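Antibiotic biosynthesis monooxygenase family protein (Shewanella oneidensis, PDB 2BBE) is of undetermined function but belongs to the antibiotic biosynthesis monooxygenase family, so it may act as a monooxygenase. Local coordinates at residues A18-E24 with E58-T63; L34-I38 with R49-N53. One frame throughout, in Å; residues are numbered along the deposited sequence. Where two conformers were deposited one is given.

Contact 1 (A18-E24 with E58-T63); sequences ASFLSKE and EPRRVT
Residues 18-22, the end of strand 8-22, run antiparallel to the start of strand 61-68, the axes of 18-22 and 61-63 approaching to 4.6 Å at 157°. Ala18 begins the pairing with a CA-H...O contact, its O lying 3.3 Å from Thr63 CA. Ser19 faces Thr63 in a non-hydrogen-bonded pair (CA-CA 4.1 Å), where Ser19 CB reaches Thr63 OG1 at 3.2 Å; that hydroxyl is hydrogen-bonded to Tyr103 of the second subunit. Phe20 and Val62 form the hydrogen-bonded pair (CA-CA 5.3 Å): Phe20 N donates to Val62 O at 2.8 Å and Val62 N to Phe20 O at 2.9 Å. Their side chains share the sheet face that the helices cover, and the m rotamer of Phe20 brings its ring edge-to-face with Tyr86. Leu21, back on the face of Ser19 and Thr63, pairs with Arg61 at CA-CA 4.4 Å; its CD1 lies 3.9 Å from NH2 over one face of the Arg61 guanidinium and 3.6 Å from Glu58 CG. Ser22 N then donates to Arg60 O at 2.9 Å. Beyond the strand, Lys23 C and Glu24 CB lie over one face of the Arg60 guanidinium, and Glu24 OE2 makes a long salt bridge to Arg60 NH2 at 3.8 Å. Arg60 sits in a type I turn closed by Arg61 N to Glu58 O (2.8 Å), with Arg60 N also bonded to Glu58 OE2 at 3.0 Å. Such pairing of the first strand with the third, in strand order 2-3-1-4, is characteristic of the ferredoxin-like sheet of dimeric alpha-beta barrel proteins.

Contact 2 (L34-I38 with R49-N53); sequences LASLI and RYELN
Tyr50 and Leu52, alternate residues of strand 49-53, bury the most surface here, followed by Ile38. Both strand side chains leave their CA atoms toward segment 34-38, the last part of helix 27-35 and the type I turn from Ala35 to Ile38 that leads on to helix 38-42; Ile38 N binds Ala35 O at 3.1 Å. The nearest CA pairs are Ala35 with Leu52 (7.0 Å) and Ile38 with Tyr50 (6.9 Å), and no hydrogen bond joins the segments. Leu52, with chi1 t and chi2 p, forks against Leu34 and Ala35, CD1 lying 3.8 Å from Leu34 CB and CD2 3.9 Å from Ala35 CB. Ile38, in its mt rotamer, extends between the two strand side chains: CD1 is 3.8 Å from Leu52 CB, while CG1 meets Tyr50 CD2 obliquely at 3.9 Å. Tyr50, chi1 t, carries its ring to the Leu37-Ile38 side of the turn, with OH 3.8 Å from Leu37 CB. This is apolar helix-on-sheet packing. Leu34 also meets Val62 and Phe64 of strand 61-68, Tyr50 stacks on Phe64, and Leu37 and Tyr50 both touch Ile83 of helix 81-94, so the turn lies beside that helix on the same sheet face.

Contact 2, nested within the loop that contact 1 closes, belongs to the buried core, whereas contact 1 runs from buried strand pairing out to a partly exposed turn. Main-chain hydrogen bonds and charged groups mark contact 1; contact 2 is made chiefly by apolar side chains and the Tyr50 ring, with no hydrogen bond between its segments. They meet where strands 47-55 and 61-68 adjoin: Thr63 N probably bonds Asn53 O (2.8 Å), and Val62 CG1 packs on Leu52 CD1 (3.6 Å) and Leu34 CD1 (3.7 Å). Both touch the second subunit, contact 1 through an Arg61 salt bridge to its Glu101, contact 2 through sheet pairing at Leu52 and Asn53 and salt bridges of Arg49 and Glu51 with its Glu51 and Arg49.

Contact 1 (A18-E24 with E58-T63)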
loop_
_atom_site.group_PDB
_atom_site.type_symbol
_atom_site.label_atom_id
_atom_site.label_comp_id
_atom_site.label_asym_id
_atom_site.label_seq_id
_atom_site.Cartn_x
_atom_site.Cartn_y
_atom_site.Cartn_z
ATOM N N ALA A 18 9.143 12.344 -6.901
ATOM C CA ALA A 18 9.586 13.749 -6.966
ATOM C C ALA A 18 10.609 13.966 -5.852
ATOM O O ALA A 18 10.263 13.906 -4.658
ATOM C CB ALA A 18 8.352 14.705 -6.804
ATOM N N SER A 19 11.870 14.186 -6.235
ATOM C CA SER A 19 12.954 14.316 -5.270
ATOM C C SER A 19 13.429 15.744 -5.261
ATOM O O SER A 19 13.494 16.396 -6.319
ATOM C CB SER A 19 14.134 13.381 -5.588
ATOM O OG SER A 19 14.688 13.648 -6.876
ATOM N N PHE A 20 13.771 16.216 -4.067
ATOM C CA PHE A 20 14.194 17.595 -3.853
ATOM C C PHE A 20 15.457 17.613 -3.037
ATOM O O PHE A 20 15.504 17.018 -1.952
ATOM C CB PHE A 20 13.093 18.381 -3.132
ATOM C CG PHE A 20 11.783 18.358 -3.865
ATOM C CD1 PHE A 20 11.524 19.288 -4.880
ATOM C CD2 PHE A 20 10.845 17.351 -3.605
ATOM C CE1 PHE A 20 10.328 19.246 -5.598
ATOM C CE2 PHE A 20 9.657 17.299 -4.309
ATOM C CZ PHE A 20 9.387 18.247 -5.306
ATOM N N LEU A 21 16.488 18.283 -3.562
ATOM C CA LEU A 21 17.754 18.419 -2.833
ATOM C C LEU A 21 17.797 19.775 -2.149
ATOM O O LEU A 21 17.882 20.805 -2.828
ATOM C CB LEU A 21 18.944 18.308 -3.791
ATOM C CG LEU A 21 20.337 18.311 -3.137
ATOM C CD1 LEU A 21 20.586 16.998 -2.347
ATOM C CD2 LEU A 21 21.401 18.504 -4.201
ATOM N N SER A 22 17.759 19.794 -0.818
ATOM C CA SER A 22 17.724 21.076 -0.117
ATOM C C SER A 22 19.064 21.820 -0.268
ATOM O O SER A 22 20.121 21.214 -0.512
ATOM C CB SER A 22 17.365 20.917 1.367
ATOM O OG SER A 22 18.511 20.545 2.099
ATOM N N LYS A 23 18.998 23.142 -0.154
ATOM C CA LYS A 23 20.203 23.950 0.060
ATOM C C LYS A 23 20.797 23.628 1.444
ATOM O O LYS A 23 20.100 23.073 2.309
ATOM C CB LYS A 23 19.850 25.442 -0.026
ATOM C CG LYS A 23 19.294 25.863 -1.399
ATOM C CD LYS A 23 18.808 27.316 -1.406
ATOM C CE LYS A 23 18.486 27.769 -2.859
ATOM N NZ LYS A 23 18.653 29.258 -3.099
ATOM N N GLU A 24 22.082 23.955 1.628
ATOM C CA GLU A 24 22.752 23.830 2.921
ATOM C C GLU A 24 21.924 24.551 3.985
ATOM O O GLU A 24 21.506 25.694 3.777
ATOM C CB GLU A 24 24.166 24.430 2.829
ATOM C CG GLU A 24 25.015 24.337 4.103
ATOM C CD GLU A 24 26.410 24.941 3.934
ATOM O OE1 GLU A 24 26.527 26.057 3.374
ATOM O OE2 GLU A 24 27.395 24.297 4.370
ATOM N N GLU A 58 21.955 10.721 1.152
ATOM C CA GLU A 58 22.200 12.141 0.941
ATOM C C GLU A 58 21.199 12.862 1.845
ATOM O O GLU A 58 20.059 13.086 1.475
ATOM C CB GLU A 58 22.001 12.523 -0.537
ATOM C CG GLU A 58 21.943 14.061 -0.779
ATOM C CD GLU A 58 23.102 14.784 -0.095
ATOM O OE1 GLU A 58 24.237 14.651 -0.607
ATOM O OE2 GLU A 58 22.883 15.440 0.959
ATOM N N PRO A 59 21.615 13.192 3.065
ATOM C CA PRO A 59 20.583 13.647 3.993
ATOM C C PRO A 59 19.909 14.996 3.649
ATOM O O PRO A 59 18.898 15.306 4.267
ATOM C CB PRO A 59 21.310 13.667 5.337
ATOM C CG PRO A 59 22.499 12.722 5.131
ATOM C CD PRO A 59 22.929 13.094 3.724
ATOM N N ARG A 60 20.412 15.736 2.650
ATOM C CA ARG A 60 19.690 16.921 2.124
ATOM C C ARG A 60 18.548 16.557 1.167
ATOM O O ARG A 60 17.729 17.422 0.805
ATOM C CB ARG A 60 20.639 17.919 1.444
ATOM C CG ARG A 60 21.471 18.762 2.430
ATOM C CD ARG A 60 22.407 19.726 1.709
ATOM N NE ARG A 60 23.450 20.221 2.607
ATOM C CZ ARG A 60 24.537 20.892 2.231
ATOM N NH1 ARG A 60 24.752 21.179 0.952
ATOM N NH2 ARG A 60 25.414 21.275 3.147
ATOM N N ARG A 61 18.481 15.294 0.731
ATOM C CA ARG A 61 17.447 14.854 -0.221
ATOM C C ARG A 61 16.152 14.411 0.472
ATOM O O ARG A 61 16.195 13.558 1.374
ATOM C CB ARG A 61 17.979 13.703 -1.090
ATOM C CG ARG A 61 16.921 13.087 -2.039
ATOM C CD ARG A 61 17.562 12.360 -3.201
ATOM N NE ARG A 61 18.231 13.299 -4.096
ATOM C CZ ARG A 61 19.531 13.368 -4.336
ATOM N NH1 ARG A 61 20.383 12.502 -3.781
ATOM N NH2 ARG A 61 19.971 14.310 -5.173
ATOM N N VAL A 62 15.021 14.962 0.031
ATOM C CA VAL A 62 13.699 14.606 0.536
ATOM C C VAL A 62 12.845 14.254 -0.698
ATOM O O VAL A 62 12.846 15.017 -1.677
ATOM C CB VAL A 62 13.072 15.793 1.316
ATOM C CG1 VAL A 62 11.855 15.335 2.095
ATOM C CG2 VAL A 62 14.104 16.410 2.311
ATOM N N THR A 63 12.136 13.124 -0.666
ATOM C CA THR A 63 11.486 12.588 -1.874
ATOM C C THR A 63 10.055 12.126 -1.623
ATOM O O THR A 63 9.802 11.391 -0.662
ATOM C CB THR A 63 12.318 11.395 -2.432
ATOM O OG1 THR A 63 13.619 11.870 -2.784
ATOM C CG2 THR A 63 11.647 10.711 -3.658
#

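Contact 2 (L34-I38 with R49-N53)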
loop_
_atom_site.group_PDB
_atom_site.type_symbol
_atom_site.label_atom_id
_atom_site.label_comp_id
_atom_site.label_asym_id
_atom_site.label_seq_id
_atom_site.Cartn_x
_atom_site.Cartn_y
_atom_site.Cartn_z
ATOM N N LEU A 34 7.271 20.197 2.717
ATOM C CA LEU A 34 6.696 19.048 1.977
ATOM C C LEU A 34 5.669 18.306 2.847
ATOM O O LEU A 34 4.613 17.887 2.359
ATOM C CB LEU A 34 7.810 18.099 1.497
ATOM C CG LEU A 34 8.698 18.696 0.375
ATOM C CD1 LEU A 34 9.968 17.877 0.198
ATOM C CD2 LEU A 34 7.940 18.793 -0.970
ATOM N N ALA A 35 5.979 18.124 4.132
ATOM C CA ALA A 35 5.052 17.383 4.997
ATOM C C ALA A 35 3.731 18.123 5.141
ATOM O O ALA A 35 2.676 17.484 5.336
ATOM C CB ALA A 35 5.670 17.091 6.373
ATOM N N SER A 36 3.777 19.457 5.053
ATOM C CA SER A 36 2.561 20.274 5.195
ATOM C C SER A 36 1.543 19.983 4.068
ATOM O O SER A 36 0.334 20.242 4.229
ATOM C CB SER A 36 2.902 21.779 5.230
ATOM O OG SER A 36 3.215 22.207 3.907
ATOM N N LEU A 37 2.023 19.438 2.951
ATOM C CA LEU A 37 1.168 19.127 1.797
ATOM C C LEU A 37 0.393 17.823 1.960
ATOM O O LEU A 37 -0.567 17.569 1.224
ATOM C CB LEU A 37 2.001 19.017 0.494
ATOM C CG LEU A 37 2.908 20.199 0.147
ATOM C CD1 LEU A 37 3.762 19.882 -1.077
ATOM C CD2 LEU A 37 2.089 21.486 -0.039
ATOM N N ILE A 38 0.817 16.989 2.903
ATOM C CA ILE A 38 0.309 15.613 2.966
ATOM C C ILE A 38 -1.184 15.478 3.366
ATOM O O ILE A 38 -1.933 14.764 2.684
ATOM C CB ILE A 38 1.237 14.706 3.838
ATOM C CG1 ILE A 38 2.596 14.572 3.143
ATOM C CG2 ILE A 38 0.593 13.305 4.072
ATOM C CD1 ILE A 38 3.628 13.779 3.945
ATOM N N ARG A 49 -1.655 7.156 -2.996
ATOM C CA ARG A 49 -0.461 7.135 -2.184
ATOM C C ARG A 49 0.227 8.480 -2.274
ATOM O O ARG A 49 0.345 9.087 -3.361
ATOM C CB ARG A 49 0.506 6.013 -2.656
ATOM C CG ARG A 49 1.831 5.990 -1.963
ATOM C CD ARG A 49 2.785 4.909 -2.550
ATOM N NE ARG A 49 2.176 3.575 -2.521
ATOM C CZ ARG A 49 2.523 2.571 -3.326
ATOM N NH1 ARG A 49 3.478 2.743 -4.238
ATOM N NH2 ARG A 49 1.934 1.391 -3.208
ATOM N N TYR A 50 0.694 8.951 -1.127
ATOM C CA TYR A 50 1.467 10.198 -1.078
ATOM C C TYR A 50 2.409 10.169 0.115
ATOM O O TYR A 50 2.078 10.669 1.211
ATOM C CB TYR A 50 0.500 11.374 -0.996
ATOM C CG TYR A 50 1.080 12.717 -1.347
ATOM C CD1 TYR A 50 1.546 12.992 -2.648
ATOM C CD2 TYR A 50 1.100 13.728 -0.399
ATOM C CE1 TYR A 50 2.048 14.260 -2.989
ATOM C CE2 TYR A 50 1.584 15.010 -0.724
ATOM C CZ TYR A 50 2.056 15.253 -2.014
ATOM O OH TYR A 50 2.515 16.506 -2.298
ATOM N N GLU A 51 3.577 9.570 -0.100
ATOM C CA GLU A 51 4.484 9.236 0.986
ATOM C C GLU A 51 5.757 10.057 0.877
ATOM O O GLU A 51 6.365 10.130 -0.196
ATOM C CB GLU A 51 4.832 7.748 0.943
ATOM C CG GLU A 51 3.619 6.854 1.190
ATOM C CD GLU A 51 3.958 5.384 1.046
ATOM O OE1 GLU A 51 5.140 5.045 0.784
ATOM O OE2 GLU A 51 3.030 4.564 1.206
ATOM N N LEU A 52 6.141 10.672 1.992
ATOM C CA LEU A 52 7.361 11.477 2.075
ATOM C C LEU A 52 8.510 10.664 2.699
ATOM O O LEU A 52 8.288 9.832 3.583
ATOM C CB LEU A 52 7.083 12.745 2.906
ATOM C CG LEU A 52 8.155 13.850 2.908
ATOM C CD1 LEU A 52 8.468 14.356 1.466
ATOM C CD2 LEU A 52 7.694 15.001 3.822
ATOM N N ASN A 53 9.731 10.909 2.229
ATOM C CA ASN A 53 10.886 10.075 2.564
ATOM C C ASN A 53 12.142 10.950 2.658
ATOM O O ASN A 53 12.335 11.870 1.834
ATOM C CB ASN A 53 11.098 9.005 1.475
ATOM C CG ASN A 53 9.823 8.203 1.164
ATOM O OD1 ASN A 53 8.993 8.598 0.321
ATOM N ND2 ASN A 53 9.658 7.104 1.853
#